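Proto-oncogene tyrosine-protein kinase receptor Ret (Danio rerio, PDB 7AMK) acts as a receptor tyrosine kinase whose glycosylated, calcium-binding cadherin-like ectodomain takes part in assembly with GDNF and its co-receptor GFR alpha 1. Local coordinates at residues E197-H202 against N309-V314; V261-T266 against V339-F344; H315-K320 against L335-N340. The protein carries 4 engineered substitutions. All blocks are in the same frame, centred on the assembly; numbering follows the deposited sequence.

In the fold
All three contacts involve the third cadherin-like domain, but at different depths. Interaction 1 is a surface contact, in which a salt bridge ties segment 309-314 to the preceding cadherin domain. Interaction 2 is buried and has no direct attraction of its own: its carboxylates are brought together by calcium. Interaction 3 is also buried, and mostly apolar and aromatic in its contacts between the two sheets. Strand 312-321 serves interactions 1 and 3 in succession, strand 331-341 serves interactions 2 and 3, and V339 and N340 belong to both of the latter. Backbone pairing joins strands 255-263 and 312-321, with T313 N 2.8 Å from D263 O. The chemistry thus passes from ionic at the domain junction to hydrophobic between the sheets.

Interaction 1: E197-H202 against N309-V314; sequences EKEVYH and NVRGTV
E199 and R311 meet across the junction between the cadherin domain and the third cadherin-like domain, their side chains crossing at about a right angle. The E199 carboxylate reaches the edge of the guanidinium: R311 NH1 donates to E199 OE1 at 2.9 Å, a hydrogen bond within a salt bridge. Its N-H...O angle of 147° is moderately bent, yet OE1 lies practically in the guanidinium plane and receives the proton on its syn lone pair. A single N-O pair is joined, with the planes 32° apart, so the bridge is one-point and not two-pronged. After the bend in R311 at chi3 (58°) the chain turns again beyond NE, and this brings NH1 round to E199 OE1. The other carboxylate oxygen rests against the arginine stem, with E199 OE2 3.6 Å from R311 CD. V310 CG1 flanks the same oxygen more loosely, at 4.4 Å from E199 OE2. R311 NH2 has a second acidic partner in E302, while R195 NH1 bonds to R311 O and makes a weak, long ion pair with E199 OE2. The contact is thus a partly exposed ion pair of one bond, probably weakened by solvent, with the arginine charge shared between E199 and E302.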
loop_
_atom_site.group_PDB
_atom_site.type_symbol
_atom_site.label_atom_id
_atom_site.label_comp_id
_atom_site.label_asym_id
_atom_site.label_seq_id
_atom_site.Cartn_x
_atom_site.Cartn_y
_atom_site.Cartn_z
ATOM N N GLU A 197 -27.192 16.605 -18.520
ATOM C CA GLU A 197 -28.442 15.894 -18.733
ATOM C C GLU A 197 -28.312 14.905 -19.875
ATOM O O GLU A 197 -28.785 13.768 -19.757
ATOM C CB GLU A 197 -29.586 16.871 -19.019
ATOM N N LYS A 198 -27.647 15.307 -20.962
ATOM C CA LYS A 198 -27.535 14.457 -22.136
ATOM C C LYS A 198 -26.290 14.851 -22.926
ATOM O O LYS A 198 -26.099 16.034 -23.218
ATOM C CB LYS A 198 -28.802 14.593 -22.993
ATOM C CG LYS A 198 -29.252 13.267 -23.619
ATOM C CD LYS A 198 -30.424 13.474 -24.579
ATOM C CE LYS A 198 -30.928 12.138 -25.108
ATOM N NZ LYS A 198 -31.997 12.312 -26.125
ATOM N N GLU A 199 -25.447 13.865 -23.261
ATOM C CA GLU A 199 -24.185 14.092 -23.961
ATOM C C GLU A 199 -24.269 13.832 -25.459
ATOM O O GLU A 199 -23.320 14.170 -26.168
ATOM C CB GLU A 199 -23.057 13.199 -23.390
ATOM C CG GLU A 199 -22.947 13.156 -21.837
ATOM C CD GLU A 199 -21.683 12.450 -21.354
ATOM O OE1 GLU A 199 -20.608 12.648 -21.977
ATOM O OE2 GLU A 199 -21.767 11.692 -20.352
ATOM N N VAL A 200 -25.350 13.221 -25.942
ATOM C CA VAL A 200 -25.526 12.870 -27.353
ATOM C C VAL A 200 -27.006 12.987 -27.685
ATOM O O VAL A 200 -27.843 12.356 -27.032
ATOM C CB VAL A 200 -25.063 11.433 -27.673
ATOM C CG1 VAL A 200 -25.347 11.124 -29.144
ATOM C CG2 VAL A 200 -23.586 11.191 -27.362
ATOM N N TYR A 201 -27.347 13.769 -28.694
ATOM C CA TYR A 201 -28.722 13.794 -29.164
ATOM C C TYR A 201 -28.828 12.988 -30.451
ATOM O O TYR A 201 -28.099 13.242 -31.411
ATOM C CB TYR A 201 -29.207 15.218 -29.376
ATOM C CG TYR A 201 -29.594 15.933 -28.109
ATOM C CD1 TYR A 201 -28.648 16.608 -27.347
ATOM C CD2 TYR A 201 -30.916 15.946 -27.687
ATOM C CE1 TYR A 201 -28.996 17.236 -26.207
ATOM C CE2 TYR A 201 -31.283 16.592 -26.562
ATOM C CZ TYR A 201 -30.326 17.244 -25.814
ATOM O OH TYR A 201 -30.726 17.924 -24.686
ATOM N N HIS A 202 -29.724 12.015 -30.455
ATOM C CA HIS A 202 -30.025 11.237 -31.645
ATOM C C HIS A 202 -31.126 11.930 -32.429
ATOM O O HIS A 202 -32.172 12.282 -31.873
ATOM C CB HIS A 202 -30.456 9.818 -31.281
ATOM C CG HIS A 202 -29.366 9.000 -30.659
ATOM N ND1 HIS A 202 -28.318 8.474 -31.390
ATOM C CD2 HIS A 202 -29.150 8.633 -29.371
ATOM C CE1 HIS A 202 -27.511 7.807 -30.580
ATOM N NE2 HIS A 202 -27.993 7.887 -29.352
ATOM N N ASN A 309 -24.880 7.594 -13.591
ATOM C CA ASN A 309 -24.522 7.116 -14.932
ATOM C C ASN A 309 -24.277 8.287 -15.881
ATOM O O ASN A 309 -24.671 8.260 -17.050
ATOM C CB ASN A 309 -25.588 6.165 -15.488
ATOM C CG ASN A 309 -25.027 5.171 -16.489
ATOM N N VAL A 310 -23.638 9.334 -15.361
ATOM C CA VAL A 310 -23.196 10.484 -16.141
ATOM C C VAL A 310 -21.730 10.726 -15.822
ATOM O O VAL A 310 -21.353 10.820 -14.649
ATOM C CB VAL A 310 -24.012 11.753 -15.835
ATOM C CG1 VAL A 310 -23.330 12.966 -16.458
ATOM C CG2 VAL A 310 -25.443 11.601 -16.340
ATOM N N ARG A 311 -20.913 10.835 -16.866
ATOM C CA ARG A 311 -19.476 10.983 -16.687
ATOM C C ARG A 311 -19.160 12.239 -15.888
ATOM O O ARG A 311 -19.592 13.338 -16.234
ATOM C CB ARG A 311 -18.774 11.037 -18.039
ATOM C CG ARG A 311 -18.932 9.753 -18.868
ATOM C CD ARG A 311 -18.570 9.990 -20.331
ATOM N NE ARG A 311 -17.205 10.481 -20.451
ATOM C CZ ARG A 311 -16.868 11.630 -21.023
ATOM N NH1 ARG A 311 -17.762 12.392 -21.627
ATOM N NH2 ARG A 311 -15.597 12.023 -20.984
ATOM N N GLY A 312 -18.410 12.060 -14.810
ATOM C CA GLY A 312 -17.798 13.164 -14.098
ATOM C C GLY A 312 -16.407 12.774 -13.630
ATOM O O GLY A 312 -15.805 11.827 -14.166
ATOM N N THR A 313 -15.896 13.487 -12.626
ATOM C CA THR A 313 -14.541 13.301 -12.123
ATOM C C THR A 313 -14.579 13.039 -10.624
ATOM O O THR A 313 -15.298 13.717 -9.875
ATOM C CB THR A 313 -13.666 14.541 -12.429
ATOM O OG1 THR A 313 -13.778 14.867 -13.825
ATOM C CG2 THR A 313 -12.191 14.297 -12.083
ATOM N N VAL A 314 -13.806 12.047 -10.199
ATOM C CA VAL A 314 -13.580 11.732 -8.793
ATOM C C VAL A 314 -12.140 12.098 -8.460
ATOM O O VAL A 314 -11.203 11.621 -9.119
ATOM C CB VAL A 314 -13.857 10.250 -8.499
ATOM C CG1 VAL A 314 -13.566 9.918 -7.040
ATOM C CG2 VAL A 314 -15.286 9.920 -8.821
#

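Interaction 2: V261-T266 against V339-F344; sequences VYDRDT and VNDTTF. With CA (calcium ion), chain N; CA (calcium ion), chain M; NAG (2-acetamido-2-deoxy-beta-D-glucopyranose), chain E.
The calcium site at the end of the third cadherin-like domain draws D263 and D341 together from two facing strands. Their nearest atoms, D263 OD2 and D341 OD2, are 3.2 Å apart, a like-charged approach made tolerable by the calcium ion of chain N that both bind. D263 grips this ion with both oxygens, OD1 at 2.6 Å from the calcium and OD2 at 2.4 Å. D341 instead offers one oxygen, OD2, 2.5 Å from the same ion, with its carboxylate plane turned 62° from that of D263 and the two side chains crossing at about a right angle. Both have CG anti to the backbone N (chi1 -166° in D263, -175° in D341), which carries each carboxylate into the gap between the strands.

D265 bridges two metals: its OD2 lies 2.4 Å from the calcium of chain N, while OD1 binds the calcium of chain M. D265 N donates to D263 OD1 at 3.0 Å, on its anti lone pair, an Asx turn that ties the backbone of D265 to a carboxylate that also binds the ion. D230, N277 and the carbonyl of N232 complete seven oxygens round the first ion. Beside D341, N340 carries a glycan, its ND2 bonded covalently to C1 of the sugar at 1.4 Å. Two aspartates separated by one residue at a strand end, binding calcium together with residues of the interdomain linker, match the DXD element typical of cadherin calcium sites.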
loop_
_atom_site.group_PDB
_atom_site.type_symbol
_atom_site.label_atom_id
_atom_site.label_comp_id
_atom_site.label_asym_id
_atom_site.label_seq_id
_atom_site.Cartn_x
_atom_site.Cartn_y
_atom_site.Cartn_z
ATOM N N VAL A 261 -13.057 14.166 -3.413
ATOM C CA VAL A 261 -13.777 15.338 -3.886
ATOM C C VAL A 261 -14.375 14.982 -5.235
ATOM O O VAL A 261 -13.716 14.336 -6.054
ATOM C CB VAL A 261 -12.852 16.576 -3.976
ATOM C CG1 VAL A 261 -13.475 17.668 -4.843
ATOM C CG2 VAL A 261 -12.517 17.072 -2.560
ATOM N N TYR A 262 -15.616 15.382 -5.458
ATOM C CA TYR A 262 -16.347 15.014 -6.655
ATOM C C TYR A 262 -16.687 16.247 -7.475
ATOM O O TYR A 262 -16.919 17.333 -6.934
ATOM C CB TYR A 262 -17.635 14.249 -6.315
ATOM C CG TYR A 262 -17.376 13.052 -5.426
ATOM C CD1 TYR A 262 -17.321 13.185 -4.037
ATOM C CD2 TYR A 262 -17.160 11.791 -5.973
ATOM C CE1 TYR A 262 -17.070 12.080 -3.222
ATOM C CE2 TYR A 262 -16.908 10.702 -5.179
ATOM C CZ TYR A 262 -16.863 10.834 -3.807
ATOM O OH TYR A 262 -16.610 9.711 -3.036
ATOM N N ASP A 263 -16.706 16.064 -8.794
ATOM C CA ASP A 263 -17.035 17.155 -9.709
ATOM C C ASP A 263 -17.806 16.553 -10.876
ATOM O O ASP A 263 -17.312 15.633 -11.535
ATOM C CB ASP A 263 -15.758 17.870 -10.182
ATOM C CG ASP A 263 -16.034 19.204 -10.858
ATOM O OD1 ASP A 263 -16.921 19.276 -11.719
ATOM O OD2 ASP A 263 -15.351 20.189 -10.529
ATOM N N ARG A 264 -19.021 17.049 -11.120
ATOM C CA ARG A 264 -19.848 16.461 -12.168
ATOM C C ARG A 264 -19.313 16.721 -13.569
ATOM O O ARG A 264 -19.699 16.007 -14.505
ATOM C CB ARG A 264 -21.282 16.971 -12.050
ATOM C CG ARG A 264 -21.919 16.531 -10.748
ATOM C CD ARG A 264 -23.405 16.853 -10.677
ATOM N NE ARG A 264 -23.958 16.382 -9.407
ATOM C CZ ARG A 264 -24.383 15.146 -9.171
ATOM N NH1 ARG A 264 -24.373 14.216 -10.114
ATOM N NH2 ARG A 264 -24.829 14.836 -7.954
ATOM N N ASP A 265 -18.441 17.711 -13.732
ATOM C CA ASP A 265 -17.817 17.980 -15.019
ATOM C C ASP A 265 -16.763 16.918 -15.354
ATOM O O ASP A 265 -16.164 16.293 -14.473
ATOM C CB ASP A 265 -17.167 19.362 -15.020
ATOM C CG ASP A 265 -18.160 20.470 -14.749
ATOM O OD1 ASP A 265 -19.278 20.407 -15.300
ATOM O OD2 ASP A 265 -17.841 21.399 -13.969
ATOM N N THR A 266 -16.540 16.723 -16.648
ATOM C CA THR A 266 -15.519 15.815 -17.153
ATOM C C THR A 266 -14.160 16.497 -17.198
ATOM O O THR A 266 -14.043 17.725 -17.184
ATOM C CB THR A 266 -15.866 15.320 -18.570
ATOM O OG1 THR A 266 -15.667 16.385 -19.503
ATOM C CG2 THR A 266 -17.313 14.865 -18.636
ATOM N N VAL A 339 -8.953 23.445 -2.037
ATOM C CA VAL A 339 -9.093 22.889 -3.378
ATOM C C VAL A 339 -9.898 23.871 -4.223
ATOM O O VAL A 339 -11.060 24.163 -3.921
ATOM C CB VAL A 339 -9.771 21.512 -3.349
ATOM C CG1 VAL A 339 -10.143 21.105 -4.757
ATOM C CG2 VAL A 339 -8.850 20.456 -2.719
ATOM N N ASN A 340 -9.301 24.370 -5.298
ATOM C CA ASN A 340 -9.891 25.452 -6.083
ATOM C C ASN A 340 -10.119 24.976 -7.519
ATOM O O ASN A 340 -9.162 24.639 -8.218
ATOM C CB ASN A 340 -8.969 26.667 -6.026
ATOM C CG ASN A 340 -9.521 27.889 -6.719
ATOM O OD1 ASN A 340 -10.467 27.824 -7.495
ATOM N ND2 ASN A 340 -8.903 29.036 -6.427
ATOM N N ASP A 341 -11.387 24.915 -7.938
ATOM C CA ASP A 341 -11.764 24.702 -9.336
ATOM C C ASP A 341 -11.539 26.007 -10.090
ATOM O O ASP A 341 -12.383 26.905 -10.068
ATOM C CB ASP A 341 -13.219 24.258 -9.438
ATOM C CG ASP A 341 -13.642 23.907 -10.884
ATOM O OD1 ASP A 341 -12.916 24.243 -11.864
ATOM O OD2 ASP A 341 -14.722 23.276 -11.011
ATOM N N THR A 342 -10.416 26.095 -10.803
ATOM C CA THR A 342 -9.924 27.392 -11.268
ATOM C C THR A 342 -10.846 28.023 -12.305
ATOM O O THR A 342 -11.088 29.232 -12.269
ATOM C CB THR A 342 -8.521 27.228 -11.843
ATOM O OG1 THR A 342 -8.552 26.195 -12.844
ATOM C CG2 THR A 342 -7.534 26.845 -10.722
ATOM N N THR A 343 -11.336 27.235 -13.249
ATOM C CA THR A 343 -12.177 27.734 -14.330
ATOM C C THR A 343 -13.664 27.695 -13.990
ATOM O O THR A 343 -14.490 27.886 -14.888
ATOM C CB THR A 343 -11.927 26.936 -15.621
ATOM O OG1 THR A 343 -12.064 25.542 -15.354
ATOM C CG2 THR A 343 -10.529 27.176 -16.148
ATOM N N PHE A 344 -14.037 27.426 -12.736
ATOM C CA PHE A 344 -15.448 27.518 -12.384
ATOM C C PHE A 344 -15.824 28.985 -12.168
ATOM O O PHE A 344 -15.221 29.649 -11.316
ATOM C CB PHE A 344 -15.767 26.699 -11.146
ATOM C CG PHE A 344 -17.211 26.797 -10.730
ATOM C CD1 PHE A 344 -18.190 26.045 -11.376
ATOM C CD2 PHE A 344 -17.597 27.665 -9.718
ATOM C CE1 PHE A 344 -19.527 26.151 -11.001
ATOM C CE2 PHE A 344 -18.922 27.761 -9.336
ATOM C CZ PHE A 344 -19.891 27.014 -9.980
HETATM CA CA CA N . -16.121 21.627 -12.319
HETATM CA CA CA M . -20.372 20.685 -17.399
HETATM C C1 NAG E . -9.242 30.300 -7.006
HETATM C C2 NAG E . -8.857 31.496 -6.129
HETATM C C3 NAG E . -9.175 32.805 -6.855
HETATM C C4 NAG E . -8.605 32.828 -8.268
HETATM C C5 NAG E . -8.968 31.551 -9.024
HETATM C C6 NAG E . -8.304 31.422 -10.381
HETATM C C7 NAG E . -8.981 31.321 -3.668
HETATM C C8 NAG E . -7.479 31.267 -3.674
HETATM N N2 NAG E . -9.573 31.443 -4.864
HETATM O O3 NAG E . -8.681 33.907 -6.100
HETATM O O4 NAG E . -9.226 33.900 -8.966
HETATM O O5 NAG E . -8.583 30.398 -8.266
HETATM O O6 NAG E . -7.183 32.282 -10.546
HETATM O O7 NAG E . -9.629 31.259 -2.627
#

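Interaction 3: H315-K320 against L335-N340; sequences HEYKLK and LGYLVN. With NAG (2-acetamido-2-deoxy-beta-D-glucopyranose), chain E.
Y317 and Y337 meet between two facing strands, Y317 buried and Y337 partly exposed, at an angle that is neither a stack nor an edge-to-face pair. Their planes are 54° apart and their centroids 5.8 Å, and the touching atoms are Y317 CE1 and Y337 CE2, at 3.8 Å. The side chains cross at about a right angle, to which unlike first torsions contribute: in Y317, CG is anti to the carbonyl carbon, whereas in Y337 it is anti to the backbone N (chi1 -167°).

V339 comes toward Y317 from the opposite direction and divides its two methyls. CG2 sits over a face of the ring, 4.0 Å from the Y317 centroid and 29° off the normal, a CH-pi contact. CG1 lies on the same side, beyond the rim, 3.4 Å from Y317 OH, so both methyls cover one face at the hydroxyl end. An alanine in place of Y317 would remove the ring on which V339 and Y337 rest, would probably open a gap between the sheets, and is likely to leave the Y337 ring freer to turn.

Farther along, L319 CD1 meets L335 CD2 at 3.9 Å, a methyl-to-methyl contact that continues the apolar layer. Outside that layer, L338 CD2 lies 3.6 Å from O7 of the sugar carried by N340. The strand axes approach no closer than 10.9 Å, too far for backbone pairing, as expected for opposed sheets of a beta sandwich. In one sheet, strand 312-321 runs between 255-263 and 294-303, where the H298 ring also stacks on Y317; in the other, strand 331-341 runs between 350-359 and 279-283, whose L353 and L279 pack against Y317 as well.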
loop_
_atom_site.group_PDB
_atom_site.type_symbol
_atom_site.label_atom_id
_atom_site.label_comp_id
_atom_site.label_asym_id
_atom_site.label_seq_id
_atom_site.Cartn_x
_atom_site.Cartn_y
_atom_site.Cartn_z
ATOM N N HIS A 315 -11.955 12.951 -7.449
ATOM C CA HIS A 315 -10.619 13.333 -6.992
ATOM C C HIS A 315 -10.270 12.628 -5.680
ATOM O O HIS A 315 -11.126 12.457 -4.810
ATOM C CB HIS A 315 -10.494 14.855 -6.801
ATOM C CG HIS A 315 -10.701 15.641 -8.055
ATOM N ND1 HIS A 315 -9.655 16.103 -8.826
ATOM C CD2 HIS A 315 -11.838 16.067 -8.665
ATOM C CE1 HIS A 315 -10.135 16.779 -9.857
ATOM N NE2 HIS A 315 -11.456 16.764 -9.786
ATOM N N GLU A 316 -9.006 12.233 -5.531
ATOM C CA GLU A 316 -8.500 11.648 -4.293
ATOM C C GLU A 316 -7.353 12.493 -3.766
ATOM O O GLU A 316 -6.371 12.736 -4.480
ATOM C CB GLU A 316 -7.997 10.220 -4.492
ATOM C CG GLU A 316 -9.000 9.216 -5.008
ATOM C CD GLU A 316 -8.417 7.806 -5.023
ATOM O OE1 GLU A 316 -7.415 7.576 -4.309
ATOM O OE2 GLU A 316 -8.953 6.935 -5.741
ATOM N N TYR A 317 -7.463 12.903 -2.508
ATOM C CA TYR A 317 -6.426 13.668 -1.827
ATOM C C TYR A 317 -5.886 12.827 -0.676
ATOM O O TYR A 317 -6.652 12.388 0.190
ATOM C CB TYR A 317 -6.990 15.001 -1.321
ATOM C CG TYR A 317 -7.389 15.911 -2.456
ATOM C CD1 TYR A 317 -6.457 16.764 -3.029
ATOM C CD2 TYR A 317 -8.687 15.889 -2.979
ATOM C CE1 TYR A 317 -6.785 17.580 -4.053
ATOM C CE2 TYR A 317 -9.032 16.719 -4.027
ATOM C CZ TYR A 317 -8.070 17.562 -4.563
ATOM O OH TYR A 317 -8.354 18.399 -5.620
ATOM N N LYS A 318 -4.576 12.596 -0.667
ATOM C CA LYS A 318 -3.965 11.711 0.317
ATOM C C LYS A 318 -2.837 12.442 1.036
ATOM O O LYS A 318 -1.932 12.970 0.392
ATOM C CB LYS A 318 -3.445 10.438 -0.360
ATOM C CG LYS A 318 -4.499 9.720 -1.210
ATOM C CD LYS A 318 -3.917 8.509 -1.929
ATOM N N LEU A 319 -2.886 12.480 2.361
ATOM C CA LEU A 319 -1.784 13.053 3.115
ATOM C C LEU A 319 -0.627 12.064 3.115
ATOM O O LEU A 319 -0.808 10.889 3.440
ATOM C CB LEU A 319 -2.220 13.389 4.541
ATOM C CG LEU A 319 -1.175 14.068 5.442
ATOM C CD1 LEU A 319 -0.632 15.335 4.790
ATOM C CD2 LEU A 319 -1.753 14.375 6.825
ATOM N N LYS A 320 0.557 12.530 2.724
ATOM C CA LYS A 320 1.718 11.660 2.566
ATOM C C LYS A 320 2.873 12.172 3.422
ATOM O O LYS A 320 2.988 13.378 3.662
ATOM C CB LYS A 320 2.154 11.596 1.091
ATOM C CG LYS A 320 2.704 10.265 0.648
ATOM C CD LYS A 320 2.843 10.238 -0.865
ATOM N N LEU A 335 -4.651 20.651 9.642
ATOM C CA LEU A 335 -4.008 21.057 8.395
ATOM C C LEU A 335 -5.089 21.332 7.357
ATOM O O LEU A 335 -5.808 20.421 6.936
ATOM C CB LEU A 335 -3.036 19.978 7.924
ATOM C CG LEU A 335 -2.374 20.117 6.545
ATOM C CD1 LEU A 335 -1.434 21.318 6.506
ATOM C CD2 LEU A 335 -1.636 18.843 6.149
ATOM N N GLY A 336 -5.218 22.589 6.954
ATOM C CA GLY A 336 -6.165 22.956 5.929
ATOM C C GLY A 336 -5.573 22.788 4.542
ATOM O O GLY A 336 -4.365 22.947 4.341
ATOM N N TYR A 337 -6.440 22.441 3.582
ATOM C CA TYR A 337 -6.032 22.290 2.185
ATOM C C TYR A 337 -7.152 22.826 1.296
ATOM O O TYR A 337 -8.216 22.211 1.199
ATOM C CB TYR A 337 -5.706 20.831 1.857
ATOM C CG TYR A 337 -4.991 20.664 0.537
ATOM C CD1 TYR A 337 -3.636 20.932 0.429
ATOM C CD2 TYR A 337 -5.672 20.243 -0.605
ATOM C CE1 TYR A 337 -2.976 20.790 -0.770
ATOM C CE2 TYR A 337 -5.025 20.099 -1.802
ATOM C CZ TYR A 337 -3.670 20.378 -1.882
ATOM O OH TYR A 337 -2.987 20.232 -3.071
ATOM N N LEU A 338 -6.912 23.974 0.660
ATOM C CA LEU A 338 -7.900 24.623 -0.197
ATOM C C LEU A 338 -7.840 24.032 -1.599
ATOM O O LEU A 338 -6.801 24.113 -2.267
ATOM C CB LEU A 338 -7.658 26.127 -0.261
ATOM C CG LEU A 338 -8.656 26.851 -1.149
ATOM C CD1 LEU A 338 -10.004 26.917 -0.457
ATOM C CD2 LEU A 338 -8.144 28.224 -1.460
ATOM N N VAL A 339 -8.953 23.445 -2.037
ATOM C CA VAL A 339 -9.093 22.889 -3.378
ATOM C C VAL A 339 -9.898 23.871 -4.223
ATOM O O VAL A 339 -11.060 24.163 -3.921
ATOM C CB VAL A 339 -9.771 21.512 -3.349
ATOM C CG1 VAL A 339 -10.143 21.105 -4.757
ATOM C CG2 VAL A 339 -8.850 20.456 -2.719
ATOM N N ASN A 340 -9.301 24.370 -5.298
ATOM C CA ASN A 340 -9.891 25.452 -6.083
ATOM C C ASN A 340 -10.119 24.976 -7.519
ATOM O O ASN A 340 -9.162 24.639 -8.218
ATOM C CB ASN A 340 -8.969 26.667 -6.026
ATOM C CG ASN A 340 -9.521 27.889 -6.719
ATOM O OD1 ASN A 340 -10.467 27.824 -7.495
ATOM N ND2 ASN A 340 -8.903 29.036 -6.427
HETATM C C1 NAG E . -9.242 30.300 -7.006
HETATM C C2 NAG E . -8.857 31.496 -6.129
HETATM C C3 NAG E . -9.175 32.805 -6.855
HETATM C C4 NAG E . -8.605 32.828 -8.268
HETATM C C5 NAG E . -8.968 31.551 -9.024
HETATM C C6 NAG E . -8.304 31.422 -10.381
HETATM C C7 NAG E . -8.981 31.321 -3.668
HETATM C C8 NAG E . -7.479 31.267 -3.674
HETATM N N2 NAG E . -9.573 31.443 -4.864
HETATM O O3 NAG E . -8.681 33.907 -6.100
HETATM O O4 NAG E . -9.226 33.900 -8.966
HETATM O O5 NAG E . -8.583 30.398 -8.266
HETATM O O6 NAG E . -7.183 32.282 -10.546
HETATM O O7 NAG E . -9.629 31.259 -2.627
#